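Local coordinates for protein PTS system, IIA component (Enterococcus faecalis, PDB 3BED) that probably carries phosphoryl groups as the IIA component of a mannose/sorbose-type phosphotransferase system for sugar uptake, at residues M16-V28 with G94-S106. Numbering follows the deposited sequence. Where two conformers were deposited one is given.
Sequences MAEETLASTQMIV and GLNLAMAIEAAVS
Leu95 meets the first turns of helix 16-28 just ahead of helix 97-105: its CD1 comes loosely tip to tip with Thr20 CG2 at 4.2 Å, while CD2 lies near Ala17. Asn96 then caps the second helix, its OD1 accepting from Met99 N. Leu97 makes the first interlocking step, a knob set among Thr20, Ser23, Thr24 and Ile27. With CG anti to the backbone N (chi1 -171°), the leucine runs past Thr24 in the opposite direction, CD1 lying 3.5 Å from Thr24 OG1, and CD2 reaches Ile27 CD1. The small methyl of Ala100 permits close approach, its CB 3.3 Å from Thr24 OG1. The hydroxyls of Thr20 and Thr24, facing apolar side chains, are satisfied within their own helix: Thr24 OG1 donates to Thr20 O (2.8 Å) from above the carbonyl plane, opposite the face used by Thr24 N, and Thr20 OG1 donates to Met16 O in the same way (2.6 Å). The same chi1 of Thr24 (-62°) turns CG2 into the hole between Leu97, Ala100, Ile101 and Ala104, answering the Leu97 knob in knobs-into-holes fashion. Farther on, Ile101 crosses Ile27 at about a right angle, CD1 to CD1 3.8 Å, and its CG2 touches Val28 CG1. Ala104 CB lies 3.9 Å from Val28 CG2, and Val105 CG1 closes the seam against Val28. The axes cross at -58°, 9.4 Å apart. In this parallel alpha/beta fold both helices pack on the sheet, Ala17 on strand 7-13 and Ala103 on strands 7-13 and 64-68; helix 111-124 packs against Glu102 and Ala103, and in the dimer Ser23 OG bonds to His13 O of the second subunit, whose Met16 and Asp69 pack on Thr20 and Leu97.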
loop_
_atom_site.group_PDB
_atom_site.type_symbol
_atom_site.label_atom_id
_atom_site.label_comp_id
_atom_site.label_asym_id
_atom_site.label_seq_id
_atom_site.Cartn_x
_atom_site.Cartn_y
_atom_site.Cartn_z
HETATM N N MSE A 16 4.904 1.998 7.312
HETATM C CA MSE A 16 3.816 1.720 6.405
HETATM C C MSE A 16 3.178 0.322 6.669
HETATM O O MSE A 16 1.933 0.162 6.630
HETATM C CB MSE A 16 4.326 1.800 4.958
HETATM C CG MSE A 16 3.269 1.473 3.937
HETATM SE SE MSE A 16 4.098 1.428 2.176
HETATM C CE MSE A 16 2.477 1.168 1.087
ATOM N N ALA A 17 4.029 -0.690 6.874
ATOM C CA ALA A 17 3.497 -2.050 7.094
ATOM C C ALA A 17 2.689 -2.048 8.387
ATOM O O ALA A 17 1.604 -2.630 8.452
ATOM C CB ALA A 17 4.616 -3.085 7.192
ATOM N N GLU A 18 3.237 -1.421 9.431
ATOM C CA GLU A 18 2.564 -1.347 10.724
ATOM C C GLU A 18 1.145 -0.809 10.560
ATOM O O GLU A 18 0.190 -1.378 11.063
ATOM C CB GLU A 18 3.350 -0.413 11.636
ATOM C CG GLU A 18 2.759 -0.209 12.979
ATOM C CD GLU A 18 3.801 0.317 13.930
ATOM O OE1 GLU A 18 4.130 1.515 13.838
ATOM O OE2 GLU A 18 4.304 -0.468 14.754
ATOM N N GLU A 19 1.023 0.322 9.853
ATOM C CA GLU A 19 -0.298 0.928 9.721
ATOM C C GLU A 19 -1.184 0.168 8.741
ATOM O O GLU A 19 -2.396 0.237 8.839
ATOM C CB GLU A 19 -0.187 2.419 9.303
ATOM C CG GLU A 19 0.497 3.267 10.391
ATOM C CD GLU A 19 -0.318 3.346 11.683
ATOM O OE1 GLU A 19 -1.524 2.951 11.699
ATOM O OE2 GLU A 19 0.269 3.783 12.707
ATOM N N THR A 20 -0.567 -0.526 7.784
ATOM C CA THR A 20 -1.346 -1.390 6.894
ATOM C C THR A 20 -2.047 -2.484 7.712
ATOM O O THR A 20 -3.244 -2.754 7.487
ATOM C CB THR A 20 -0.472 -1.994 5.787
ATOM O OG1 THR A 20 0.135 -0.930 5.046
ATOM C CG2 THR A 20 -1.327 -2.792 4.815
ATOM N N LEU A 21 -1.308 -3.119 8.634
ATOM C CA LEU A 21 -1.938 -4.109 9.513
ATOM C C LEU A 21 -3.067 -3.486 10.352
ATOM O O LEU A 21 -4.133 -4.058 10.470
ATOM C CB LEU A 21 -0.898 -4.781 10.425
ATOM C CG LEU A 21 -1.461 -5.850 11.365
ATOM C CD1 LEU A 21 -2.138 -6.978 10.598
ATOM C CD2 LEU A 21 -0.365 -6.381 12.313
ATOM N N ALA A 22 -2.804 -2.320 10.943
ATOM C CA ALA A 22 -3.827 -1.647 11.787
ATOM C C ALA A 22 -5.092 -1.389 10.992
ATOM O O ALA A 22 -6.185 -1.692 11.451
ATOM C CB ALA A 22 -3.279 -0.354 12.353
ATOM N N SER A 23 -4.931 -0.884 9.784
ATOM C CA SER A 23 -6.076 -0.636 8.894
ATOM C C SER A 23 -6.813 -1.939 8.535
ATOM O O SER A 23 -8.043 -1.997 8.471
ATOM C CB SER A 23 -5.602 0.090 7.639
ATOM O OG SER A 23 -5.129 1.398 7.979
ATOM N N THR A 24 -6.045 -2.992 8.250
ATOM C CA THR A 24 -6.622 -4.312 7.957
ATOM C C THR A 24 -7.469 -4.792 9.123
ATOM O O THR A 24 -8.541 -5.323 8.930
ATOM C CB THR A 24 -5.488 -5.356 7.691
ATOM O OG1 THR A 24 -4.739 -4.941 6.547
ATOM C CG2 THR A 24 -6.056 -6.737 7.434
ATOM N N GLN A 25 -6.947 -4.637 10.345
ATOM C CA GLN A 25 -7.707 -5.157 11.486
ATOM C C GLN A 25 -9.042 -4.391 11.623
ATOM O O GLN A 25 -10.062 -4.956 12.014
ATOM C CB GLN A 25 -6.845 -5.041 12.767
ATOM C CG GLN A 25 -5.739 -6.107 12.806
ATOM C CD GLN A 25 -4.621 -5.752 13.765
ATOM O OE1 GLN A 25 -4.485 -4.597 14.184
ATOM N NE2 GLN A 25 -3.827 -6.748 14.138
HETATM N N MSE A 26 -9.033 -3.124 11.240
HETATM C CA MSE A 26 -10.249 -2.313 11.328
HETATM C C MSE A 26 -11.294 -2.607 10.252
HETATM O O MSE A 26 -12.441 -2.133 10.335
HETATM C CB MSE A 26 -9.903 -0.830 11.385
HETATM C CG MSE A 26 -9.225 -0.409 12.716
HETATM SE SE MSE A 26 -10.545 -0.292 14.152
HETATM C CE MSE A 26 -11.440 1.348 13.551
ATOM N N ILE A 27 -10.904 -3.412 9.270
ATOM C CA ILE A 27 -11.756 -3.799 8.162
ATOM C C ILE A 27 -12.233 -5.239 8.352
ATOM O O ILE A 27 -13.400 -5.528 8.149
ATOM C CB ILE A 27 -11.028 -3.624 6.793
ATOM C CG1 ILE A 27 -10.821 -2.122 6.525
ATOM C CG2 ILE A 27 -11.828 -4.291 5.613
ATOM C CD1 ILE A 27 -9.861 -1.846 5.413
ATOM N N VAL A 28 -11.305 -6.130 8.719
ATOM C CA VAL A 28 -11.631 -7.577 8.829
ATOM C C VAL A 28 -11.801 -8.062 10.261
ATOM O O VAL A 28 -12.370 -9.132 10.482
ATOM C CB VAL A 28 -10.613 -8.498 8.057
ATOM C CG1 VAL A 28 -10.463 -8.074 6.578
ATOM C CG2 VAL A 28 -9.261 -8.576 8.748
ATOM N N GLY A 94 5.083 -5.401 -3.241
ATOM C CA GLY A 94 4.042 -4.531 -3.759
ATOM C C GLY A 94 2.859 -4.375 -2.808
ATOM O O GLY A 94 1.774 -4.014 -3.247
ATOM N N LEU A 95 3.075 -4.594 -1.499
ATOM C CA LEU A 95 1.979 -4.565 -0.513
ATOM C C LEU A 95 1.015 -3.423 -0.715
ATOM O O LEU A 95 1.425 -2.264 -0.732
ATOM C CB LEU A 95 2.602 -4.380 0.882
ATOM C CG LEU A 95 1.719 -4.220 2.120
ATOM C CD1 LEU A 95 0.780 -5.401 2.316
ATOM C CD2 LEU A 95 2.589 -3.989 3.413
ATOM N N ASN A 96 -0.273 -3.766 -0.854
ATOM C CA ASN A 96 -1.336 -2.797 -0.798
ATOM C C ASN A 96 -2.429 -3.373 0.108
ATOM O O ASN A 96 -2.332 -4.538 0.586
ATOM C CB ASN A 96 -1.873 -2.386 -2.184
ATOM C CG ASN A 96 -2.235 -3.579 -3.039
ATOM O OD1 ASN A 96 -2.549 -4.672 -2.514
ATOM N ND2 ASN A 96 -2.183 -3.378 -4.405
ATOM N N LEU A 97 -3.404 -2.538 0.416
ATOM C CA LEU A 97 -4.376 -2.943 1.440
ATOM C C LEU A 97 -5.176 -4.166 1.001
ATOM O O LEU A 97 -5.510 -5.011 1.842
ATOM C CB LEU A 97 -5.318 -1.782 1.756
ATOM C CG LEU A 97 -6.242 -2.003 2.980
ATOM C CD1 LEU A 97 -5.490 -2.410 4.265
ATOM C CD2 LEU A 97 -7.000 -0.725 3.239
ATOM N N ALA A 98 -5.519 -4.266 -0.282
ATOM C CA ALA A 98 -6.300 -5.406 -0.685
ATOM C C ALA A 98 -5.539 -6.698 -0.393
ATOM O O ALA A 98 -6.143 -7.719 -0.017
ATOM C CB ALA A 98 -6.635 -5.305 -2.181
HETATM N N MSE A 99 -4.229 -6.672 -0.615
HETATM C CA MSE A 99 -3.436 -7.875 -0.382
HETATM C C MSE A 99 -3.460 -8.255 1.081
HETATM O O MSE A 99 -3.569 -9.456 1.420
HETATM C CB MSE A 99 -1.996 -7.675 -0.859
HETATM C CG MSE A 99 -1.841 -7.675 -2.321
HETATM SE SE MSE A 99 -0.071 -6.911 -2.732
HETATM C CE MSE A 99 0.803 -7.875 -1.179
ATOM N N ALA A 100 -3.364 -7.255 1.956
ATOM C CA ALA A 100 -3.325 -7.521 3.393
ATOM C C ALA A 100 -4.660 -8.055 3.887
ATOM O O ALA A 100 -4.689 -8.989 4.713
ATOM C CB ALA A 100 -2.948 -6.256 4.152
ATOM N N ILE A 101 -5.763 -7.442 3.426
ATOM C CA ILE A 101 -7.113 -7.955 3.778
ATOM C C ILE A 101 -7.303 -9.397 3.325
ATOM O O ILE A 101 -7.770 -10.248 4.118
ATOM C CB ILE A 101 -8.228 -7.032 3.149
ATOM C CG1 ILE A 101 -8.193 -5.691 3.920
ATOM C CG2 ILE A 101 -9.593 -7.810 2.997
ATOM C CD1 ILE A 101 -8.997 -4.642 3.045
ATOM N N GLU A 102 -6.989 -9.673 2.056
ATOM C CA GLU A 102 -7.165 -11.037 1.607
ATOM C C GLU A 102 -6.262 -12.031 2.329
ATOM O O GLU A 102 -6.683 -13.164 2.577
ATOM C CB GLU A 102 -7.038 -11.138 0.090
ATOM C CG GLU A 102 -8.127 -10.325 -0.638
ATOM C CD GLU A 102 -9.556 -10.792 -0.345
ATOM O OE1 GLU A 102 -9.785 -11.956 0.066
ATOM O OE2 GLU A 102 -10.458 -9.977 -0.548
ATOM N N ALA A 103 -5.034 -11.641 2.667
ATOM C CA ALA A 103 -4.135 -12.525 3.396
ATOM C C ALA A 103 -4.736 -12.841 4.748
ATOM O O ALA A 103 -4.660 -13.980 5.243
ATOM C CB ALA A 103 -2.789 -11.848 3.546
ATOM N N ALA A 104 -5.347 -11.829 5.360
ATOM C CA ALA A 104 -5.814 -11.943 6.736
ATOM C C ALA A 104 -6.943 -12.941 6.843
ATOM O O ALA A 104 -7.097 -13.558 7.885
ATOM C CB ALA A 104 -6.281 -10.614 7.221
ATOM N N VAL A 105 -7.771 -13.047 5.806
ATOM C CA VAL A 105 -8.945 -13.912 5.896
ATOM C C VAL A 105 -8.840 -15.190 5.087
ATOM O O VAL A 105 -9.746 -16.054 5.156
ATOM C CB VAL A 105 -10.233 -13.172 5.487
ATOM C CG1 VAL A 105 -10.416 -11.934 6.387
ATOM C CG2 VAL A 105 -10.247 -12.837 4.033
ATOM N N SER A 106 -7.763 -15.322 4.309
ATOM C CA SER A 106 -7.625 -16.465 3.408
ATOM C C SER A 106 -7.500 -17.771 4.174
ATOM O O SER A 106 -6.718 -17.858 5.121
ATOM C CB SER A 106 -6.396 -16.321 2.529
ATOM O OG SER A 106 -6.264 -17.486 1.744
#